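Local coordinates for BugD (Bordetella pertussis Tohama I, PDB 2F5X), which binds aspartic acid between its two lobes as a periplasmic solute receptor, probably to hand the ligand to a transporter of the tripartite tricarboxylate family, at residues H81-S89 with V293-A301; V23-T31 with P170-M178. All coordinates share one frame; numbering follows the deposited sequence.

Contact 1 (H81-S89 with V293-A301). With ASP (aspartic acid), chain D.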
ATOM      1  N   HIS A  81       4.292  -0.825   2.917  1.00  7.91           N
ATOM      2  CA  HIS A  81       4.109   0.319   2.038  1.00  7.46           C
ATOM      3  C   HIS A  81       4.101   1.646   2.790  1.00  7.55           C
ATOM      4  O   HIS A  81       4.449   1.690   3.978  1.00  7.75           O
ATOM      5  CB  HIS A  81       2.866   0.124   1.161  1.00  7.49           C
ATOM      6  CG  HIS A  81       1.577  -0.006   1.917  1.00  8.05           C
ATOM      7  ND1 HIS A  81       1.203   0.861   2.925  1.00  8.03           N
ATOM      8  CD2 HIS A  81       0.554  -0.881   1.774  1.00  8.78           C
ATOM      9  CE1 HIS A  81       0.004   0.525   3.369  1.00  7.97           C
ATOM     10  NE2 HIS A  81      -0.412  -0.531   2.688  1.00  8.19           N
ATOM     11  N   ALA A  82       3.719   2.718   2.094  1.00  7.82           N
ATOM     12  CA  ALA A  82       3.715   4.082   2.633  1.00  7.85           C
ATOM     13  C   ALA A  82       2.973   4.237   3.967  1.00  8.18           C
ATOM     14  O   ALA A  82       3.198   5.210   4.695  1.00  8.50           O
ATOM     15  CB  ALA A  82       3.150   5.061   1.592  1.00  8.22           C
ATOM     16  N   GLY A  83       2.088   3.295   4.280  1.00  8.10           N
ATOM     17  CA  GLY A  83       1.428   3.265   5.582  1.00  8.27           C
ATOM     18  C   GLY A  83       2.424   3.226   6.730  1.00  7.94           C
ATOM     19  O   GLY A  83       2.125   3.680   7.835  1.00  7.86           O
ATOM     20  N   PHE A  84       3.615   2.682   6.461  1.00  8.15           N
ATOM     21  CA  PHE A  84       4.734   2.736   7.404  1.00  7.54           C
ATOM     22  C   PHE A  84       4.974   4.170   7.856  1.00  7.63           C
ATOM     23  O   PHE A  84       5.300   4.406   9.015  1.00  8.11           O
ATOM     24  CB  PHE A  84       5.994   2.205   6.701  1.00  7.94           C
ATOM     25  CG  PHE A  84       7.212   2.120   7.570  1.00  8.67           C
ATOM     26  CD1 PHE A  84       7.578   0.907   8.157  1.00  7.82           C
ATOM     27  CD2 PHE A  84       8.041   3.230   7.750  1.00  8.32           C
ATOM     28  CE1 PHE A  84       8.745   0.816   8.936  1.00  9.21           C
ATOM     29  CE2 PHE A  84       9.198   3.154   8.533  1.00  9.07           C
ATOM     30  CZ  PHE A  84       9.552   1.950   9.124  1.00  8.66           C
ATOM     31  N   SER A  85       4.802   5.115   6.928  1.00  7.35           N
ATOM     32  CA  SER A  85       5.048   6.533   7.180  1.00  7.99           C
ATOM     33  C   SER A  85       3.829   7.318   7.672  1.00  8.36           C
ATOM     34  O   SER A  85       3.994   8.413   8.228  1.00  9.11           O
ATOM     35  CB  SER A  85       5.680   7.214   5.948  1.00  8.03           C
ATOM     36  OG  SER A  85       4.746   7.403   4.897  1.00  8.26           O
ATOM     37  N   THR A  86       2.617   6.792   7.476  1.00  8.44           N
ATOM     38  CA  THR A  86       1.430   7.488   7.992  1.00  8.38           C
ATOM     39  C   THR A  86       1.132   7.119   9.440  1.00  8.59           C
ATOM     40  O   THR A  86       0.716   7.971  10.221  1.00  8.46           O
ATOM     41  CB  THR A  86       0.160   7.223   7.137  1.00  7.99           C
ATOM     42  OG1 THR A  86      -0.134   5.814   7.130  1.00  8.83           O
ATOM     43  CG2 THR A  86       0.386   7.611   5.669  1.00  8.38           C
ATOM     44  N   ALA A  87       1.331   5.847   9.786  1.00  8.96           N
ATOM     45  CA  ALA A  87       0.972   5.351  11.121  1.00  9.25           C
ATOM     46  C   ALA A  87       1.547   6.165  12.291  1.00 10.00           C
ATOM     47  O   ALA A  87       0.842   6.373  13.278  1.00  9.67           O
ATOM     48  CB  ALA A  87       1.305   3.849  11.266  1.00  9.26           C
ATOM     49  N   PRO A  88       2.799   6.630  12.209  1.00 10.52           N
ATOM     50  CA  PRO A  88       3.357   7.451  13.293  1.00 11.08           C
ATOM     51  C   PRO A  88       2.603   8.756  13.557  1.00 11.29           C
ATOM     52  O   PRO A  88       2.763   9.313  14.649  1.00 12.50           O
ATOM     53  CB  PRO A  88       4.789   7.729  12.820  1.00 11.44           C
ATOM     54  CG  PRO A  88       5.101   6.563  11.918  1.00 11.68           C
ATOM     55  CD  PRO A  88       3.808   6.363  11.160  1.00 10.68           C
ATOM     56  N   SER A  89       1.796   9.226  12.605  1.00 11.22           N
ATOM     57  CA  SER A  89       0.968  10.419  12.811  1.00 11.60           C
ATOM     58  C   SER A  89      -0.466  10.066  13.188  1.00 11.48           C
ATOM     59  O   SER A  89      -1.289  10.955  13.409  1.00 11.92           O
ATOM     60  CB  SER A  89       0.960  11.298  11.555  1.00 12.12           C
ATOM     61  OG  SER A  89       2.272  11.734  11.262  1.00 15.19           O
ATOM     62  N   VAL A 293      11.411   7.640   3.814  1.00 10.64           N
ATOM     63  CA  VAL A 293      10.737   7.702   5.116  1.00 10.76           C
ATOM     64  C   VAL A 293      10.896   9.083   5.769  1.00 10.97           C
ATOM     65  O   VAL A 293       9.930   9.644   6.300  1.00 11.31           O
ATOM     66  CB  VAL A 293      11.223   6.574   6.074  1.00 10.72           C
ATOM     67  CG1 VAL A 293      10.630   6.745   7.498  1.00 10.22           C
ATOM     68  CG2 VAL A 293      10.852   5.197   5.512  1.00 10.88           C
ATOM     69  N   LYS A 294      12.111   9.626   5.707  1.00 11.43           N
ATOM     70  CA  LYS A 294      12.424  10.936   6.277  1.00 11.95           C
ATOM     71  C   LYS A 294      11.550  12.042   5.687  1.00 11.93           C
ATOM     72  O   LYS A 294      11.093  12.926   6.419  1.00 12.06           O
ATOM     73  CB  LYS A 294      13.919  11.263   6.070  1.00 12.23           C
ATOM     74  CG  LYS A 294      14.349  12.630   6.606  1.00 15.68           C
ATOM     75  CD  LYS A 294      15.800  12.945   6.261  1.00 18.56           C
ATOM     76  CE  LYS A 294      16.142  14.418   6.526  1.00 21.49           C
ATOM     77  NZ  LYS A 294      17.427  14.812   5.867  1.00 24.04           N
ATOM     78  N   GLN A 295      11.311  11.983   4.379  1.00 11.54           N
ATOM     79  CA  GLN A 295      10.484  12.977   3.697  1.00 11.78           C
ATOM     80  C   GLN A 295       8.997  12.729   3.960  1.00 11.43           C
ATOM     81  O   GLN A 295       8.226  13.671   4.155  1.00 11.80           O
ATOM     82  CB  GLN A 295      10.763  12.965   2.187  1.00 12.11           C
ATOM     83  CG  GLN A 295      10.099  14.108   1.408  1.00 12.76           C
ATOM     84  CD  GLN A 295       8.625  13.856   1.120  1.00 14.80           C
ATOM     85  OE1 GLN A 295       8.193  12.704   1.001  1.00 15.57           O
ATOM     86  NE2 GLN A 295       7.850  14.932   1.021  1.00 15.16           N
ATOM     87  N   GLN A 296       8.606  11.459   3.981  1.00 11.19           N
ATOM     88  CA  GLN A 296       7.188  11.105   3.979  1.00 10.99           C
ATOM     89  C   GLN A 296       6.466  11.286   5.308  1.00 11.53           C
ATOM     90  O   GLN A 296       5.306  11.723   5.329  1.00 11.44           O
ATOM     91  CB  GLN A 296       6.991   9.681   3.461  1.00 10.79           C
ATOM     92  CG  GLN A 296       7.187   9.566   1.948  1.00 11.37           C
ATOM     93  CD  GLN A 296       5.929   9.910   1.185  1.00 11.54           C
ATOM     94  OE1 GLN A 296       5.032   9.081   1.069  1.00 12.25           O
ATOM     95  NE2 GLN A 296       5.861  11.131   0.655  1.00 13.88           N
ATOM     96  N   VAL A 297       7.133  10.949   6.412  1.00 11.61           N
ATOM     97  CA  VAL A 297       6.488  11.071   7.720  1.00 11.65           C
ATOM     98  C   VAL A 297       5.986  12.510   7.968  1.00 11.74           C
ATOM     99  O   VAL A 297       4.799  12.694   8.237  1.00 11.23           O
ATOM    100  CB  VAL A 297       7.352  10.504   8.892  1.00 11.78           C
ATOM    101  CG1 VAL A 297       6.661  10.747  10.233  1.00 11.88           C
ATOM    102  CG2 VAL A 297       7.593   8.997   8.703  1.00 11.59           C
ATOM    103  N   PRO A 298       6.840  13.530   7.841  1.00 12.11           N
ATOM    104  CA  PRO A 298       6.360  14.909   8.027  1.00 12.59           C
ATOM    105  C   PRO A 298       5.325  15.327   6.977  1.00 12.63           C
ATOM    106  O   PRO A 298       4.416  16.108   7.304  1.00 13.34           O
ATOM    107  CB  PRO A 298       7.631  15.762   7.911  1.00 12.89           C
ATOM    108  CG  PRO A 298       8.767  14.808   8.060  1.00 13.70           C
ATOM    109  CD  PRO A 298       8.288  13.489   7.559  1.00 12.15           C
ATOM    110  N   GLN A 299       5.429  14.811   5.751  1.00 12.34           N
ATOM    111  CA  GLN A 299       4.447  15.180   4.729  1.00 12.61           C
ATOM    112  C   GLN A 299       3.040  14.737   5.130  1.00 12.52           C
ATOM    113  O   GLN A 299       2.099  15.540   5.142  1.00 12.34           O
ATOM    114  CB  GLN A 299       4.809  14.606   3.366  1.00 13.11           C
ATOM    115  CG  GLN A 299       3.801  14.954   2.277  1.00 13.83           C
ATOM    116  CD  GLN A 299       4.080  14.233   0.981  1.00 16.18           C
ATOM    117  OE1 GLN A 299       5.122  14.438   0.371  1.00 18.16           O
ATOM    118  NE2 GLN A 299       3.146  13.396   0.552  1.00 18.77           N
ATOM    119  N   TRP A 300       2.889  13.461   5.469  1.00 12.21           N
ATOM    120  CA  TRP A 300       1.575  12.977   5.886  1.00 12.67           C
ATOM    121  C   TRP A 300       1.129  13.560   7.225  1.00 13.03           C
ATOM    122  O   TRP A 300      -0.064  13.757   7.445  1.00 13.16           O
ATOM    123  CB  TRP A 300       1.523  11.449   5.879  1.00 12.34           C
ATOM    124  CG  TRP A 300       1.887  10.870   4.538  1.00 13.90           C
ATOM    125  CD1 TRP A 300       2.899   9.970   4.271  1.00 14.05           C
ATOM    126  CD2 TRP A 300       1.259  11.145   3.275  1.00 13.84           C
ATOM    127  NE1 TRP A 300       2.926   9.681   2.928  1.00 13.89           N
ATOM    128  CE2 TRP A 300       1.932  10.379   2.294  1.00 13.68           C
ATOM    129  CE3 TRP A 300       0.191  11.968   2.867  1.00 14.89           C
ATOM    130  CZ2 TRP A 300       1.576  10.406   0.937  1.00 14.31           C
ATOM    131  CZ3 TRP A 300      -0.163  11.992   1.511  1.00 15.10           C
ATOM    132  CH2 TRP A 300       0.533  11.214   0.568  1.00 13.79           C
ATOM    133  N   ALA A 301       2.085  13.878   8.100  1.00 13.04           N
ATOM    134  CA  ALA A 301       1.760  14.510   9.376  1.00 13.67           C
ATOM    135  C   ALA A 301       1.003  15.812   9.145  1.00 14.19           C
ATOM    136  O   ALA A 301      -0.008  16.086   9.816  1.00 14.28           O
ATOM    137  CB  ALA A 301       3.024  14.757  10.193  1.00 13.54           C
TER
HETATM  138  N   ASP D 901      -1.828  -2.725   0.968  1.00  7.83           N
HETATM  139  CA  ASP D 901      -2.899  -3.279   1.849  1.00  7.79           C
HETATM  140  C   ASP D 901      -3.126  -4.762   1.596  1.00  8.12           C
HETATM  141  O   ASP D 901      -4.214  -5.294   1.885  1.00  8.63           O
HETATM  142  CB  ASP D 901      -4.202  -2.516   1.652  1.00  7.59           C
HETATM  143  CG  ASP D 901      -4.108  -1.086   2.119  1.00  7.57           C
HETATM  144  OD1 ASP D 901      -5.038  -0.308   1.802  1.00  7.40           O
HETATM  145  OD2 ASP D 901      -3.143  -0.662   2.807  1.00  8.41           O
HETATM  146  OXT ASP D 901      -2.208  -5.413   1.094  1.00  8.21           O
HETATM  147  O   HOH W   1       3.031  10.755   8.944  1.00 15.75           O
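The indole of Trp-300 receives Thr-86 over one face and Ser-85 at its edge in this periplasmic binding protein, where the C-terminal helix 286-306 packs against the short turn after strand 76-81. Methyl CG2 of Thr-86 sits 4.0 Å from the centroid of the five-membered ring, 26° off the normal, a CH-pi contact. On the opposite face Gln-299 NE2 lies 3.3 Å above the ring plane, offset toward the rim. Ser-85 OG comes up near the ring plane, 3.2 Å from Trp-300 CD1. With chi1 at 73°, that hydroxyl is turned back to its own turn and donates to Ala-82 O on a lone pair, while Ser-85 CB packs on CG2 of Val-297. The indole NE1 donates to Gln-296 OE1 from above the amide plane, and Trp-238 of strand 236-244 gives the same oxygen a second hydrogen bond. The two methyl groups of Val-293 meet the Phe-84 ring, CG1 at its edge, and Trp-242 stacks on that ring.

The imidazole of His-81 is gripped at both nitrogens: ND1 accepts in plane from Gly-83 N (2.9 Å), which fixes the ring's rotation, and NE2 donates to OD2 of the bound aspartic acid (2.7 Å). No direct hydrogen bond joins the two segments; one water does, donating to Ser-85 O and Val-297 O and accepting from Ser-89 OG at 2.6 Å.

Contact 2 (V23-T31 with P170-M178). With ASP (aspartic acid), chain D.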
ATOM      1  N   VAL A  23       4.152  -9.572   5.515  1.00  9.32           N
ATOM      2  CA  VAL A  23       3.266  -8.623   4.847  1.00  8.96           C
ATOM      3  C   VAL A  23       2.169  -8.294   5.866  1.00  8.52           C
ATOM      4  O   VAL A  23       1.414  -9.188   6.244  1.00  8.52           O
ATOM      5  CB  VAL A  23       2.640  -9.281   3.594  1.00  8.80           C
ATOM      6  CG1 VAL A  23       1.490  -8.439   3.033  1.00  8.66           C
ATOM      7  CG2 VAL A  23       3.703  -9.500   2.535  1.00 10.05           C
ATOM      8  N   PRO A  24       2.109  -7.060   6.373  1.00  8.49           N
ATOM      9  CA  PRO A  24       1.133  -6.707   7.421  1.00  8.19           C
ATOM     10  C   PRO A  24      -0.343  -6.612   7.005  1.00  8.54           C
ATOM     11  O   PRO A  24      -1.090  -5.802   7.567  1.00  8.66           O
ATOM     12  CB  PRO A  24       1.640  -5.342   7.905  1.00  7.89           C
ATOM     13  CG  PRO A  24       3.134  -5.361   7.536  1.00  8.00           C
ATOM     14  CD  PRO A  24       3.047  -5.949   6.124  1.00  8.36           C
ATOM     15  N   PHE A  25      -0.763  -7.448   6.057  1.00  8.39           N
ATOM     16  CA  PHE A  25      -2.137  -7.442   5.553  1.00  9.02           C
ATOM     17  C   PHE A  25      -2.557  -8.824   5.118  1.00  8.95           C
ATOM     18  O   PHE A  25      -1.716  -9.700   4.888  1.00  9.14           O
ATOM     19  CB  PHE A  25      -2.270  -6.488   4.361  1.00  8.63           C
ATOM     20  CG  PHE A  25      -2.016  -5.052   4.718  1.00  8.80           C
ATOM     21  CD1 PHE A  25      -2.992  -4.304   5.379  1.00  9.03           C
ATOM     22  CD2 PHE A  25      -0.802  -4.458   4.419  1.00  9.17           C
ATOM     23  CE1 PHE A  25      -2.753  -2.986   5.736  1.00  9.04           C
ATOM     24  CE2 PHE A  25      -0.555  -3.130   4.764  1.00  9.79           C
ATOM     25  CZ  PHE A  25      -1.534  -2.390   5.420  1.00  8.68           C
ATOM     26  N   ALA A  26      -3.868  -9.004   4.986  1.00  9.34           N
ATOM     27  CA  ALA A  26      -4.443 -10.280   4.591  1.00  9.71           C
ATOM     28  C   ALA A  26      -3.889 -10.769   3.260  1.00  9.81           C
ATOM     29  O   ALA A  26      -3.616  -9.978   2.349  1.00  9.29           O
ATOM     30  CB  ALA A  26      -5.963 -10.152   4.519  1.00  9.68           C
ATOM     31  N   ALA A  27      -3.724 -12.083   3.160  1.00 10.00           N
ATOM     32  CA  ALA A  27      -3.288 -12.724   1.925  1.00 10.82           C
ATOM     33  C   ALA A  27      -4.249 -12.406   0.781  1.00 10.65           C
ATOM     34  O   ALA A  27      -5.454 -12.234   0.998  1.00 11.30           O
ATOM     35  CB  ALA A  27      -3.221 -14.224   2.142  1.00 10.83           C
ATOM     36  N   GLY A  28      -3.711 -12.327  -0.429  1.00 10.61           N
ATOM     37  CA  GLY A  28      -4.518 -12.158  -1.625  1.00 10.22           C
ATOM     38  C   GLY A  28      -4.766 -10.718  -2.040  1.00 10.01           C
ATOM     39  O   GLY A  28      -5.430 -10.471  -3.052  1.00 10.53           O
ATOM     40  N   GLY A  29      -4.260  -9.767  -1.253  1.00  9.18           N
ATOM     41  CA  GLY A  29      -4.438  -8.351  -1.538  1.00  8.79           C
ATOM     42  C   GLY A  29      -3.219  -7.746  -2.221  1.00  8.38           C
ATOM     43  O   GLY A  29      -2.333  -8.464  -2.673  1.00  9.48           O
ATOM     44  N   PRO A  30      -3.184  -6.424  -2.311  1.00  7.97           N
ATOM     45  CA  PRO A  30      -2.182  -5.731  -3.139  1.00  8.00           C
ATOM     46  C   PRO A  30      -0.741  -5.968  -2.679  1.00  8.11           C
ATOM     47  O   PRO A  30       0.117  -6.310  -3.488  1.00  8.76           O
ATOM     48  CB  PRO A  30      -2.588  -4.258  -3.040  1.00  7.54           C
ATOM     49  CG  PRO A  30      -3.519  -4.157  -1.847  1.00  7.50           C
ATOM     50  CD  PRO A  30      -4.142  -5.502  -1.674  1.00  7.48           C
ATOM     51  N   THR A  31      -0.475  -5.796  -1.392  1.00  7.92           N
ATOM     52  CA  THR A  31       0.890  -5.961  -0.896  1.00  8.75           C
ATOM     53  C   THR A  31       1.316  -7.427  -0.945  1.00  8.60           C
ATOM     54  O   THR A  31       2.473  -7.735  -1.232  1.00  8.33           O
ATOM     55  CB  THR A  31       1.010  -5.378   0.513  1.00  8.85           C
ATOM     56  OG1 THR A  31       0.701  -3.982   0.455  1.00 11.34           O
ATOM     57  CG2 THR A  31       2.463  -5.403   1.008  1.00  9.67           C
ATOM     58  N   PRO A 170     -13.378  -0.819   8.546  1.00  9.66           N
ATOM     59  CA  PRO A 170     -11.998  -1.309   8.439  1.00  9.80           C
ATOM     60  C   PRO A 170     -11.885  -2.843   8.340  1.00  9.88           C
ATOM     61  O   PRO A 170     -12.626  -3.586   9.018  1.00 10.53           O
ATOM     62  CB  PRO A 170     -11.358  -0.795   9.731  1.00 10.44           C
ATOM     63  CG  PRO A 170     -12.487  -0.933  10.750  1.00 10.56           C
ATOM     64  CD  PRO A 170     -13.785  -0.639   9.956  1.00  9.69           C
ATOM     65  N   TYR A 171     -10.980  -3.289   7.471  1.00  9.64           N
ATOM     66  CA  TYR A 171     -10.688  -4.706   7.240  1.00  9.56           C
ATOM     67  C   TYR A 171      -9.201  -4.959   7.480  1.00  9.93           C
ATOM     68  O   TYR A 171      -8.420  -4.011   7.575  1.00 10.03           O
ATOM     69  CB  TYR A 171     -11.025  -5.078   5.792  1.00  9.41           C
ATOM     70  CG  TYR A 171     -12.498  -4.999   5.454  1.00  9.38           C
ATOM     71  CD1 TYR A 171     -13.286  -6.144   5.452  1.00  9.99           C
ATOM     72  CD2 TYR A 171     -13.097  -3.781   5.118  1.00  8.51           C
ATOM     73  CE1 TYR A 171     -14.647  -6.085   5.131  1.00 10.11           C
ATOM     74  CE2 TYR A 171     -14.454  -3.707   4.808  1.00 10.40           C
ATOM     75  CZ  TYR A 171     -15.221  -4.865   4.809  1.00  9.70           C
ATOM     76  OH  TYR A 171     -16.556  -4.803   4.505  1.00 11.58           O
ATOM     77  N   LYS A 172      -8.802  -6.230   7.557  1.00 10.12           N
ATOM     78  CA  LYS A 172      -7.393  -6.580   7.766  1.00 11.08           C
ATOM     79  C   LYS A 172      -6.562  -6.469   6.491  1.00 10.95           C
ATOM     80  O   LYS A 172      -5.384  -6.834   6.471  1.00 12.23           O
ATOM     81  CB  LYS A 172      -7.269  -7.986   8.364  1.00 11.40           C
ATOM     82  CG  LYS A 172      -7.645  -8.043   9.839  1.00 15.82           C
ATOM     83  CD  LYS A 172      -7.618  -9.480  10.354  1.00 20.11           C
ATOM     84  CE  LYS A 172      -7.677  -9.530  11.879  1.00 24.08           C
ATOM     85  NZ  LYS A 172      -8.603  -8.525  12.483  1.00 27.65           N
ATOM     86  N   GLY A 173      -7.191  -6.007   5.420  1.00 10.79           N
ATOM     87  CA  GLY A 173      -6.530  -5.838   4.136  1.00  9.68           C
ATOM     88  C   GLY A 173      -7.581  -5.513   3.103  1.00  8.89           C
ATOM     89  O   GLY A 173      -8.777  -5.644   3.383  1.00  8.88           O
ATOM     90  N   THR A 174      -7.173  -5.076   1.916  1.00  8.27           N
ATOM     91  CA  THR A 174      -8.199  -4.845   0.886  1.00  8.46           C
ATOM     92  C   THR A 174      -8.610  -6.089   0.113  1.00  8.91           C
ATOM     93  O   THR A 174      -9.526  -6.012  -0.700  1.00  9.99           O
ATOM     94  CB  THR A 174      -7.832  -3.710  -0.084  1.00  7.54           C
ATOM     95  OG1 THR A 174      -6.520  -3.953  -0.616  1.00  7.81           O
ATOM     96  CG2 THR A 174      -7.737  -2.379   0.676  1.00  7.60           C
ATOM     97  N   ALA A 175      -7.970  -7.232   0.362  1.00  9.50           N
ATOM     98  CA  ALA A 175      -8.518  -8.486  -0.149  1.00  9.76           C
ATOM     99  C   ALA A 175      -9.896  -8.804   0.491  1.00  9.77           C
ATOM    100  O   ALA A 175     -10.884  -8.961  -0.240  1.00 10.25           O
ATOM    101  CB  ALA A 175      -7.517  -9.659   0.015  1.00  9.96           C
ATOM    102  N   PRO A 176     -10.000  -8.891   1.822  1.00 10.14           N
ATOM    103  CA  PRO A 176     -11.325  -9.062   2.446  1.00 10.00           C
ATOM    104  C   PRO A 176     -12.273  -7.897   2.147  1.00  9.97           C
ATOM    105  O   PRO A 176     -13.478  -8.124   1.988  1.00  9.79           O
ATOM    106  CB  PRO A 176     -11.026  -9.137   3.950  1.00 10.60           C
ATOM    107  CG  PRO A 176      -9.646  -8.696   4.123  1.00 11.35           C
ATOM    108  CD  PRO A 176      -8.921  -8.920   2.823  1.00  9.80           C
ATOM    109  N   ALA A 177     -11.747  -6.677   2.063  1.00  9.03           N
ATOM    110  CA  ALA A 177     -12.608  -5.534   1.717  1.00  9.22           C
ATOM    111  C   ALA A 177     -13.192  -5.714   0.321  1.00  9.28           C
ATOM    112  O   ALA A 177     -14.388  -5.506   0.116  1.00  9.47           O
ATOM    113  CB  ALA A 177     -11.847  -4.237   1.818  1.00  9.18           C
HETATM  114  N   MSE A 178     -12.345  -6.115  -0.629  1.00  9.41           N
HETATM  115  CA  MSE A 178     -12.789  -6.369  -2.003  1.00  9.97           C
HETATM  116  C   MSE A 178     -13.870  -7.447  -2.067  1.00 10.75           C
HETATM  117  O   MSE A 178     -14.836  -7.319  -2.835  1.00 10.60           O
HETATM  118  CB  MSE A 178     -11.613  -6.763  -2.906  1.00 10.00           C
HETATM  119  CG  MSE A 178     -12.020  -7.054  -4.350  1.00 10.02           C
HETATM  120 SE   MSE A 178     -12.720  -5.501  -5.314  1.00 12.15          SE
HETATM  121  CE  MSE A 178     -10.963  -4.646  -5.718  1.00 10.11           C
TER
HETATM  122  N   ASP D 901      -1.828  -2.725   0.968  1.00  7.83           N
HETATM  123  CA  ASP D 901      -2.899  -3.279   1.849  1.00  7.79           C
HETATM  124  C   ASP D 901      -3.126  -4.762   1.596  1.00  8.12           C
HETATM  125  O   ASP D 901      -4.214  -5.294   1.885  1.00  8.63           O
HETATM  126  CB  ASP D 901      -4.202  -2.516   1.652  1.00  7.59           C
HETATM  127  CG  ASP D 901      -4.108  -1.086   2.119  1.00  7.57           C
HETATM  128  OD1 ASP D 901      -5.038  -0.308   1.802  1.00  7.40           O
HETATM  129  OD2 ASP D 901      -3.143  -0.662   2.807  1.00  8.41           O
HETATM  130  OXT ASP D 901      -2.208  -5.413   1.094  1.00  8.21           O
HETATM  131  O   HOH W   2      -3.725  -5.069   8.373  1.00 16.25           O
HETATM  132  O   HOH W   3      -5.357  -7.734   1.722  1.00 10.15           O
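Ala-26 and Lys-172 meet where two loops, each leading into a helix, come together over the ligand, as in the cleft of a periplasmic binding protein. The direct backbone hydrogen bond runs from Ala-26 N to Lys-172 O (3.0 Å), its donor lying above the carbonyl plane; Phe-25 CA adds a C-H...O contact to that oxygen.

Packing is close. Apolar contact joins Ala-26 CB to Pro-176 CD, and Ala-175 CB fits against the type II turn 26-29, 3.4 Å from Ala-27 O. The side chains of Pro-30 and Thr-174 cross at about a right angle, Pro-30 CD lying 3.0 Å from Thr-174 OG1, whose hydrogen-bond partner is Asp-191.

Both segments hold the ligand. A chi1 of -64° sets Phe-25 CG beside the backbone N and lays the ring flat under the aspartic acid, whose CA stands 3.4 Å above the ring centre. Near the start of each helix a backbone N-H grips the ligand's alpha-carboxylate: Thr-31 N donates to OXT and Thr-174 N to O (3.0 Å), so the helix ends probably help stabilise its charge. The ligand's amino N donates to Thr-31 OG1. A water accepts from Ala-175 N and lies 2.7 Å from the ligand's O.

Contact 1 and contact 2 lie on opposite sides of the chain's centre, their own centres about 20 Å apart, yet both reach the same aspartic acid. Along the chain their segments alternate: 23-31, 81-89, 170-178, 293-301. Segments 23-31 and 81-89 leave neighbouring parallel strands, 19-23 and 76-81, of the mixed sheet, whereas 170-178 follows strand 167-170, which pairs with 141-144 in another part of it. The two contacts touch directly where His-81 NE2 comes within 3.3 Å of Phe-25 CE2. Contact 2 thus joins two loops across the binding cleft, while contact 1 ties the histidine's turn to the C-terminal helix; the pocket draws on distant parts of the sequence.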